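PDB 2QVW: Glp_546_48378_50642 from Giardia intestinalis, which cleaves double-stranded RNA in the RNA interference pathway, producing small interfering RNAs of 21 to 23 base pairs that direct destruction of matching RNAs. Local coordinates for residues H20-L25 / A113-L118; C9-T14 / Y49-P54; M130-L135 / P253-L258. All coordinates share one frame; numbering follows the deposited sequence.

Contact 1 of 3, residues H20-L25 / A113-L118; sequences HWLLLL and AFLPLL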
loop_
_atom_site.group_PDB
_atom_site.type_symbol
_atom_site.label_atom_id
_atom_site.label_comp_id
_atom_site.label_asym_id
_atom_site.label_seq_id
_atom_site.Cartn_x
_atom_site.Cartn_y
_atom_site.Cartn_z
ATOM N N HIS A 20 25.583 -8.219 4.243
ATOM C CA HIS A 20 24.752 -8.625 3.108
ATOM C C HIS A 20 24.571 -10.131 2.935
ATOM O O HIS A 20 25.488 -10.912 3.196
ATOM C CB HIS A 20 25.338 -8.017 1.831
ATOM C CG HIS A 20 25.654 -6.560 1.960
ATOM N ND1 HIS A 20 24.681 -5.584 1.981
ATOM C CD2 HIS A 20 26.830 -5.918 2.146
ATOM C CE1 HIS A 20 25.243 -4.405 2.177
ATOM N NE2 HIS A 20 26.548 -4.581 2.280
ATOM N N TRP A 21 23.380 -10.528 2.491
ATOM C CA TRP A 21 23.062 -11.938 2.277
ATOM C C TRP A 21 22.142 -12.114 1.091
ATOM O O TRP A 21 21.391 -11.209 0.748
ATOM C CB TRP A 21 22.356 -12.526 3.491
ATOM C CG TRP A 21 23.049 -12.293 4.775
ATOM C CD1 TRP A 21 23.093 -11.125 5.485
ATOM C CD2 TRP A 21 23.800 -13.255 5.533
ATOM N NE1 TRP A 21 23.825 -11.302 6.645
ATOM C CE2 TRP A 21 24.269 -12.599 6.698
ATOM C CE3 TRP A 21 24.122 -14.609 5.343
ATOM C CZ2 TRP A 21 25.040 -13.249 7.665
ATOM C CZ3 TRP A 21 24.891 -15.256 6.306
ATOM C CH2 TRP A 21 25.340 -14.572 7.453
ATOM N N LEU A 22 22.200 -13.287 0.472
ATOM C CA LEU A 22 21.337 -13.585 -0.666
ATOM C C LEU A 22 20.257 -14.548 -0.202
ATOM O O LEU A 22 20.529 -15.721 0.045
ATOM C CB LEU A 22 22.131 -14.223 -1.815
ATOM C CG LEU A 22 21.293 -14.879 -2.926
ATOM C CD1 LEU A 22 20.402 -13.852 -3.594
ATOM C CD2 LEU A 22 22.198 -15.521 -3.949
ATOM N N LEU A 23 19.033 -14.052 -0.080
ATOM C CA LEU A 23 17.938 -14.888 0.362
ATOM C C LEU A 23 17.236 -15.571 -0.793
ATOM O O LEU A 23 16.739 -14.919 -1.703
ATOM C CB LEU A 23 16.921 -14.075 1.167
ATOM C CG LEU A 23 15.627 -14.826 1.507
ATOM C CD1 LEU A 23 15.934 -16.196 2.089
ATOM C CD2 LEU A 23 14.828 -14.005 2.477
ATOM N N LEU A 24 17.188 -16.897 -0.738
ATOM C CA LEU A 24 16.540 -17.692 -1.768
ATOM C C LEU A 24 15.210 -18.210 -1.245
ATOM O O LEU A 24 15.164 -18.949 -0.264
ATOM C CB LEU A 24 17.440 -18.864 -2.157
ATOM C CG LEU A 24 18.848 -18.448 -2.603
ATOM C CD1 LEU A 24 19.711 -19.673 -2.839
ATOM C CD2 LEU A 24 18.747 -17.600 -3.865
ATOM N N LEU A 25 14.130 -17.807 -1.898
ATOM C CA LEU A 25 12.801 -18.243 -1.510
ATOM C C LEU A 25 12.203 -19.086 -2.611
ATOM O O LEU A 25 12.385 -18.802 -3.790
ATOM C CB LEU A 25 11.900 -17.045 -1.262
ATOM C CG LEU A 25 12.182 -16.265 0.011
ATOM C CD1 LEU A 25 11.139 -15.178 0.167
ATOM C CD2 LEU A 25 12.147 -17.210 1.200
ATOM N N ALA A 113 16.962 -19.930 2.280
ATOM C CA ALA A 113 18.385 -20.240 2.465
ATOM C C ALA A 113 19.216 -18.958 2.319
ATOM O O ALA A 113 19.161 -18.288 1.292
ATOM C CB ALA A 113 18.836 -21.271 1.442
ATOM N N PHE A 114 19.990 -18.625 3.344
ATOM C CA PHE A 114 20.811 -17.419 3.328
ATOM C C PHE A 114 22.256 -17.686 2.912
ATOM O O PHE A 114 22.894 -18.623 3.395
ATOM C CB PHE A 114 20.792 -16.766 4.705
ATOM C CG PHE A 114 19.422 -16.418 5.181
ATOM C CD1 PHE A 114 18.698 -15.408 4.575
ATOM C CD2 PHE A 114 18.838 -17.113 6.227
ATOM C CE1 PHE A 114 17.405 -15.091 5.007
ATOM C CE2 PHE A 114 17.543 -16.803 6.664
ATOM C CZ PHE A 114 16.830 -15.793 6.053
ATOM N N LEU A 115 22.760 -16.855 2.004
ATOM C CA LEU A 115 24.129 -16.971 1.521
ATOM C C LEU A 115 24.881 -15.693 1.811
ATOM O O LEU A 115 24.302 -14.608 1.857
ATOM C CB LEU A 115 24.161 -17.227 0.020
ATOM C CG LEU A 115 23.545 -18.538 -0.443
ATOM C CD1 LEU A 115 23.919 -18.770 -1.897
ATOM C CD2 LEU A 115 24.064 -19.683 0.430
ATOM N N PRO A 116 26.195 -15.802 2.003
ATOM C CA PRO A 116 27.018 -14.630 2.292
ATOM C C PRO A 116 27.289 -13.817 1.039
ATOM O O PRO A 116 27.453 -14.372 -0.051
ATOM C CB PRO A 116 28.308 -15.228 2.839
ATOM C CG PRO A 116 27.923 -16.592 3.256
ATOM C CD PRO A 116 26.970 -17.029 2.198
ATOM N N LEU A 117 27.342 -12.499 1.197
ATOM C CA LEU A 117 27.614 -11.610 0.077
ATOM C C LEU A 117 28.577 -10.529 0.526
ATOM O O LEU A 117 28.453 -10.005 1.628
ATOM C CB LEU A 117 26.317 -10.976 -0.441
ATOM C CG LEU A 117 25.254 -11.908 -1.051
ATOM C CD1 LEU A 117 24.150 -11.071 -1.682
ATOM C CD2 LEU A 117 25.880 -12.813 -2.104
ATOM N N LEU A 118 29.538 -10.201 -0.334
ATOM C CA LEU A 118 30.538 -9.178 -0.038
ATOM C C LEU A 118 29.965 -7.791 -0.315
ATOM O O LEU A 118 30.160 -6.860 0.463
ATOM C CB LEU A 118 31.779 -9.404 -0.902
ATOM C CG LEU A 118 32.222 -10.868 -1.069
ATOM C CD1 LEU A 118 33.532 -10.919 -1.854
ATOM C CD2 LEU A 118 32.401 -11.529 0.295
#

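Contact 2 of 3, residues C9-T14 / Y49-P54; sequences CCTVVT and YFEAGP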
loop_
_atom_site.group_PDB
_atom_site.type_symbol
_atom_site.label_atom_id
_atom_site.label_comp_id
_atom_site.label_asym_id
_atom_site.label_seq_id
_atom_site.Cartn_x
_atom_site.Cartn_y
_atom_site.Cartn_z
ATOM N N CYS A 9 18.353 -9.515 -1.868
ATOM C CA CYS A 9 19.607 -9.041 -1.283
ATOM C C CYS A 9 19.413 -8.440 0.102
ATOM O O CYS A 9 19.103 -7.258 0.245
ATOM C CB CYS A 9 20.267 -7.997 -2.188
ATOM S SG CYS A 9 20.913 -8.634 -3.749
ATOM N N CYS A 10 19.600 -9.248 1.133
ATOM C CA CYS A 10 19.441 -8.738 2.480
ATOM C C CYS A 10 20.624 -7.859 2.840
ATOM O O CYS A 10 21.682 -7.918 2.207
ATOM C CB CYS A 10 19.323 -9.883 3.491
ATOM S SG CYS A 10 17.883 -10.946 3.237
ATOM N N THR A 11 20.413 -7.038 3.861
ATOM C CA THR A 11 21.420 -6.126 4.374
ATOM C C THR A 11 21.048 -5.871 5.824
ATOM O O THR A 11 20.126 -5.119 6.110
ATOM C CB THR A 11 21.418 -4.786 3.614
ATOM O OG1 THR A 11 21.568 -5.024 2.210
ATOM C CG2 THR A 11 22.565 -3.919 4.077
ATOM N N VAL A 12 21.743 -6.540 6.730
ATOM C CA VAL A 12 21.498 -6.375 8.149
ATOM C C VAL A 12 22.479 -5.320 8.630
ATOM O O VAL A 12 23.696 -5.526 8.582
ATOM C CB VAL A 12 21.724 -7.694 8.917
ATOM C CG1 VAL A 12 21.649 -7.455 10.403
ATOM C CG2 VAL A 12 20.675 -8.701 8.513
ATOM N N VAL A 13 21.941 -4.189 9.086
ATOM C CA VAL A 13 22.762 -3.085 9.562
ATOM C C VAL A 13 22.703 -2.873 11.066
ATOM O O VAL A 13 21.665 -3.058 11.694
ATOM C CB VAL A 13 22.346 -1.755 8.889
ATOM C CG1 VAL A 13 23.254 -0.627 9.361
ATOM C CG2 VAL A 13 22.400 -1.889 7.378
ATOM N N THR A 14 23.838 -2.485 11.633
ATOM C CA THR A 14 23.935 -2.183 13.051
ATOM C C THR A 14 24.941 -1.057 13.222
ATOM O O THR A 14 25.553 -0.594 12.257
ATOM C CB THR A 14 24.415 -3.378 13.885
ATOM O OG1 THR A 14 25.675 -3.834 13.389
ATOM C CG2 THR A 14 23.422 -4.490 13.828
ATOM N N TYR A 49 17.079 -4.617 5.441
ATOM C CA TYR A 49 16.527 -4.110 4.193
ATOM C C TYR A 49 16.511 -5.200 3.137
ATOM O O TYR A 49 17.448 -5.992 3.048
ATOM C CB TYR A 49 17.370 -2.939 3.699
ATOM C CG TYR A 49 17.578 -1.859 4.739
ATOM C CD1 TYR A 49 16.642 -0.850 4.928
ATOM C CD2 TYR A 49 18.718 -1.850 5.537
ATOM C CE1 TYR A 49 16.838 0.142 5.884
ATOM C CE2 TYR A 49 18.925 -0.866 6.493
ATOM C CZ TYR A 49 17.986 0.127 6.663
ATOM O OH TYR A 49 18.206 1.100 7.610
ATOM N N PHE A 50 15.449 -5.235 2.337
ATOM C CA PHE A 50 15.326 -6.231 1.278
ATOM C C PHE A 50 15.277 -5.526 -0.062
ATOM O O PHE A 50 15.055 -4.320 -0.123
ATOM C CB PHE A 50 14.045 -7.054 1.443
ATOM C CG PHE A 50 13.931 -7.746 2.762
ATOM C CD1 PHE A 50 14.753 -8.816 3.075
ATOM C CD2 PHE A 50 13.009 -7.312 3.701
ATOM C CE1 PHE A 50 14.665 -9.441 4.298
ATOM C CE2 PHE A 50 12.914 -7.930 4.928
ATOM C CZ PHE A 50 13.746 -9.002 5.229
ATOM N N GLU A 51 15.476 -6.292 -1.132
ATOM C CA GLU A 51 15.440 -5.763 -2.493
ATOM C C GLU A 51 15.602 -6.882 -3.508
ATOM O O GLU A 51 16.655 -7.518 -3.589
ATOM C CB GLU A 51 16.534 -4.724 -2.680
ATOM C CG GLU A 51 17.880 -5.214 -2.266
ATOM C CD GLU A 51 18.792 -4.081 -1.878
ATOM O OE1 GLU A 51 19.078 -3.230 -2.746
ATOM O OE2 GLU A 51 19.219 -4.034 -0.706
ATOM N N ALA A 52 14.539 -7.107 -4.279
ATOM C CA ALA A 52 14.491 -8.144 -5.305
ATOM C C ALA A 52 15.799 -8.366 -6.059
ATOM O O ALA A 52 16.591 -7.448 -6.249
ATOM C CB ALA A 52 13.369 -7.835 -6.294
ATOM N N GLY A 53 16.006 -9.602 -6.493
ATOM C CA GLY A 53 17.208 -9.942 -7.223
ATOM C C GLY A 53 16.840 -10.749 -8.449
ATOM O O GLY A 53 15.711 -10.655 -8.920
ATOM N N PRO A 54 17.770 -11.551 -8.989
ATOM C CA PRO A 54 17.505 -12.366 -10.173
ATOM C C PRO A 54 16.854 -13.672 -9.763
ATOM O O PRO A 54 16.983 -14.088 -8.620
ATOM C CB PRO A 54 18.896 -12.576 -10.742
ATOM C CG PRO A 54 19.694 -12.780 -9.501
ATOM C CD PRO A 54 19.181 -11.683 -8.579
#

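Contact 3 of 3, residues M130-L135 / P253-L258; sequences MVTAQL and PDEFDL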
loop_
_atom_site.group_PDB
_atom_site.type_symbol
_atom_site.label_atom_id
_atom_site.label_comp_id
_atom_site.label_asym_id
_atom_site.label_seq_id
_atom_site.Cartn_x
_atom_site.Cartn_y
_atom_site.Cartn_z
ATOM N N MET A 130 32.066 -23.747 -0.937
ATOM C CA MET A 130 32.918 -24.862 -0.553
ATOM C C MET A 130 34.048 -24.306 0.309
ATOM O O MET A 130 34.120 -24.594 1.506
ATOM C CB MET A 130 33.501 -25.549 -1.793
ATOM C CG MET A 130 32.485 -26.282 -2.658
ATOM S SD MET A 130 31.599 -27.541 -1.728
ATOM C CE MET A 130 32.767 -28.908 -1.744
ATOM N N VAL A 131 34.912 -23.502 -0.307
ATOM C CA VAL A 131 36.033 -22.896 0.394
ATOM C C VAL A 131 35.616 -22.548 1.799
ATOM O O VAL A 131 36.268 -22.925 2.760
ATOM C CB VAL A 131 36.478 -21.599 -0.264
ATOM C CG1 VAL A 131 37.524 -20.930 0.597
ATOM C CG2 VAL A 131 37.027 -21.878 -1.644
ATOM N N THR A 132 34.511 -21.823 1.896
ATOM C CA THR A 132 33.968 -21.390 3.173
ATOM C C THR A 132 33.723 -22.569 4.102
ATOM O O THR A 132 34.270 -22.631 5.198
ATOM C CB THR A 132 32.635 -20.632 2.978
ATOM O OG1 THR A 132 32.845 -19.502 2.121
ATOM C CG2 THR A 132 32.094 -20.151 4.310
ATOM N N ALA A 133 32.896 -23.501 3.654
ATOM C CA ALA A 133 32.563 -24.658 4.459
ATOM C C ALA A 133 33.795 -25.456 4.820
ATOM O O ALA A 133 33.887 -25.989 5.923
ATOM C CB ALA A 133 31.585 -25.529 3.725
ATOM N N GLN A 134 34.740 -25.554 3.894
ATOM C CA GLN A 134 35.954 -26.296 4.178
ATOM C C GLN A 134 36.629 -25.650 5.372
ATOM O O GLN A 134 36.908 -26.304 6.367
ATOM C CB GLN A 134 36.902 -26.248 2.999
ATOM C CG GLN A 134 36.317 -26.725 1.716
ATOM C CD GLN A 134 37.352 -26.747 0.628
ATOM O OE1 GLN A 134 38.298 -27.531 0.674
ATOM N NE2 GLN A 134 37.199 -25.867 -0.353
ATOM N N LEU A 135 36.891 -24.354 5.255
ATOM C CA LEU A 135 37.524 -23.593 6.321
ATOM C C LEU A 135 36.919 -24.004 7.652
ATOM O O LEU A 135 37.637 -24.383 8.575
ATOM C CB LEU A 135 37.313 -22.088 6.108
ATOM C CG LEU A 135 37.778 -21.525 4.761
ATOM C CD1 LEU A 135 37.811 -20.003 4.817
ATOM C CD2 LEU A 135 39.159 -22.073 4.430
ATOM N N PRO A 253 37.098 -19.095 10.902
ATOM C CA PRO A 253 37.910 -18.442 9.864
ATOM C C PRO A 253 37.592 -16.949 9.662
ATOM O O PRO A 253 36.450 -16.523 9.833
ATOM C CB PRO A 253 37.632 -19.297 8.616
ATOM C CG PRO A 253 36.281 -19.882 8.881
ATOM C CD PRO A 253 36.352 -20.237 10.343
ATOM N N ASP A 254 38.614 -16.168 9.312
ATOM C CA ASP A 254 38.475 -14.729 9.086
ATOM C C ASP A 254 37.056 -14.326 8.685
ATOM O O ASP A 254 36.415 -13.527 9.366
ATOM C CB ASP A 254 39.478 -14.276 8.015
ATOM C CG ASP A 254 40.921 -14.283 8.518
ATOM O OD1 ASP A 254 41.316 -13.318 9.203
ATOM O OD2 ASP A 254 41.662 -15.250 8.239
ATOM N N GLU A 255 36.565 -14.892 7.590
ATOM C CA GLU A 255 35.222 -14.591 7.109
ATOM C C GLU A 255 34.227 -14.416 8.249
ATOM O O GLU A 255 33.637 -13.355 8.386
ATOM C CB GLU A 255 34.737 -15.690 6.153
ATOM C CG GLU A 255 35.610 -15.842 4.904
ATOM C CD GLU A 255 35.147 -16.948 3.954
ATOM O OE1 GLU A 255 34.320 -16.674 3.057
ATOM O OE2 GLU A 255 35.612 -18.095 4.113
ATOM N N PHE A 256 34.036 -15.443 9.069
ATOM C CA PHE A 256 33.099 -15.328 10.179
ATOM C C PHE A 256 33.610 -14.288 11.154
ATOM O O PHE A 256 34.031 -14.610 12.266
ATOM C CB PHE A 256 32.913 -16.663 10.912
ATOM C CG PHE A 256 32.227 -17.726 10.090
ATOM C CD1 PHE A 256 32.971 -18.671 9.395
ATOM C CD2 PHE A 256 30.836 -17.781 10.007
ATOM C CE1 PHE A 256 32.349 -19.655 8.632
ATOM C CE2 PHE A 256 30.202 -18.765 9.241
ATOM C CZ PHE A 256 30.961 -19.703 8.554
ATOM N N ASP A 257 33.579 -13.034 10.717
ATOM C CA ASP A 257 34.021 -11.914 11.531
ATOM C C ASP A 257 32.764 -11.342 12.177
ATOM O O ASP A 257 31.674 -11.465 11.618
ATOM C CB ASP A 257 34.723 -10.868 10.655
ATOM C CG ASP A 257 33.762 -10.077 9.798
ATOM O OD1 ASP A 257 32.993 -10.684 9.023
ATOM O OD2 ASP A 257 33.783 -8.836 9.900
ATOM N N LEU A 258 32.916 -10.735 13.353
ATOM C CA LEU A 258 31.792 -10.162 14.103
ATOM C C LEU A 258 30.632 -9.734 13.206
ATOM O O LEU A 258 29.566 -10.348 13.240
ATOM C CB LEU A 258 32.267 -8.979 14.959
ATOM C CG LEU A 258 31.356 -8.558 16.120
ATOM C CD1 LEU A 258 31.142 -9.721 17.086
ATOM C CD2 LEU A 258 31.988 -7.387 16.847
#

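Contact 1 of 3, residues H20-L25 / A113-L118
Trp21 stands opposite Pro116, and Leu24 opposite Ala113, where strand 20-25 pairs with strand 113-117 in the antiparallel sheet of the Giardia Dicer N-terminal domain. The strand axes come within 4.4 Å, and their chain directions differ by 149°. Several backbone hydrogen bonds join the two: Leu24 and Ala113 are bonded both ways, Leu22 N reaches Leu115 O at 2.8 Å, the return bond from Leu115 N to Leu22 O is longer at 3.2 Å, and Leu117 N donates to His20 O. Strand 113-117 forms an outer edge of this sheet.

The face carrying Leu22, Leu24, Leu115 and Leu117 is leucine-rich. Leu117 lays its CD1 branch against the strand opposite, meeting Leu22 CB at 3.7 Å, while Leu22 CB also lies near Leu115 CB. Leu124, from a loop, covers Leu22 and Leu115.

Trp21, Leu23, Phe114 and Pro116 occupy the other face. The CE3 corner of the indole comes to Phe114 CB at 4.0 Å, and Trp21 CA sends a CA-H...O contact to Leu115 O. Beyond the two strands, Arg260 makes a cation-pi contact with Trp21 and hydrogen-bonds His20 O, Trp85 meets the Phe114 ring edge-to-face, and helix 267-284 packs on Leu23 and Phe114. Leu23 and Phe114 lie side by side, pointing the same way. With Leu23 CG anti to its backbone N (chi1 172°), the branched end of the leucine flanks the phenyl ring, and CD1 touches Phe114 CE1 at 3.4 Å.

Contact 2 of 3, residues C9-T14 / Y49-P54
Cys9 starts the contact with a nearly straight backbone bond, its N-H directed at Glu51 O (N to O 3.1 Å, 175° at the hydrogen). Its side chain meets Glu51 too, Cys9 CB lying 3.7 Å from Glu51 CG. That methylene is placed by a first torsion of 52°, which sets CG between the backbone N and the carbonyl carbon of Glu51. Beyond CG the chain runs extended and brings the carboxylate past the Cys9 carbonyl.

Cys10 turns to the phenyl ring of Phe50. The sulfur sits at the ring's edge, 80° off the normal, 4.8 Å from Cys10 SG to the Phe50 centroid, and the nearest rim atom is Phe50 CE1 at 3.7 Å from SG. This is a sulfur-aromatic contact made at the rim and not over the face. Ile270 of helix 267-284 touches both partners. On the backbone, Cys10 CA-H points at Tyr49 O.

Thr11 returns to main-chain bonding: its O accepts the N-H of Tyr49 at 3.2 Å between N and O. Its OG1, anti to the carbonyl carbon, is hydrogen-bonded to His20 ND1 of the next strand; Glu51 OE2 lies farther off, 3.9 Å from Thr11 OG1.

Val13 finishes the contact. Its CG2 branch approaches the Tyr49 ring at the edge, in the ring plane, with Val13 CG2 to Tyr49 CE2 at 3.7 Å, and the two side chains cross at a slant.

Strand 6-13 is an inner strand of the sheet, and the bond from Cys9 N to Glu51 O continues its main-chain contact past the end of strand 46-49 into the loop before helix 60-77, in the N-terminal domain of Giardia Dicer.

Contact 3 of 3, residues M130-L135 / P253-L258
Leu135 meets Pro253 and Glu255 where helix 127-137 of the N-terminal domain packs against a loop of the PAZ domain that follows strand 250-251. The leucine CB rests on the proline ring, 3.7 Å from Pro253 CG and about as far from Pro253 CB. CG, set anti to the carbonyl carbon, is next out; its place is doubtful because it lies too near Val131 O. At the tip, CD1 runs on past Pro253 CB at 3.9 Å to lie beside the Glu255 carboxylate, whose side chain crosses the leucine at about a right angle. Leu135 thus lies against the proline ring, with the carboxylate of Glu255 beside CD1.

One turn earlier on the helix, Thr132 lies across the same glutamate. Its OG1 hydrogen-bonds Ala128 O within the helix and stands 3.3 Å from Glu255 OE1. The torsions of Phe256 fit an inverse gamma turn, although its closing bond is doubtful. The Phe256 ring packs on Ile72 and Leu76 of helix 60-77, while Tyr69 of that helix touches Thr132. Between the two segments the ring's approach is lighter, Phe256 CE1 lying 4.4 Å from the methyl CG2 of Thr132.

Starting from the N terminus, residues 9-14 and 20-25 lie on consecutive, neighbouring strands of one sheet. Contact 2 closes first, when the chain comes back at 49-54 after 34 residues; contact 1 closes at 113-118, after 87 residues that include helix 60-77. Their segments alternate, so the two contacts cross, with centres 8 Å apart, and they share a seam in which Trp21 O probably accepts a hydrogen bond from Cys10 N. Contact 3 comes in series, opening on the helix after strand 112-117 and closing 117 residues later. It touches neither of the others and ties the N-terminal domain to the PAZ domain, whereas contacts 1 and 2 join neighbouring parts of the N-terminal sheet.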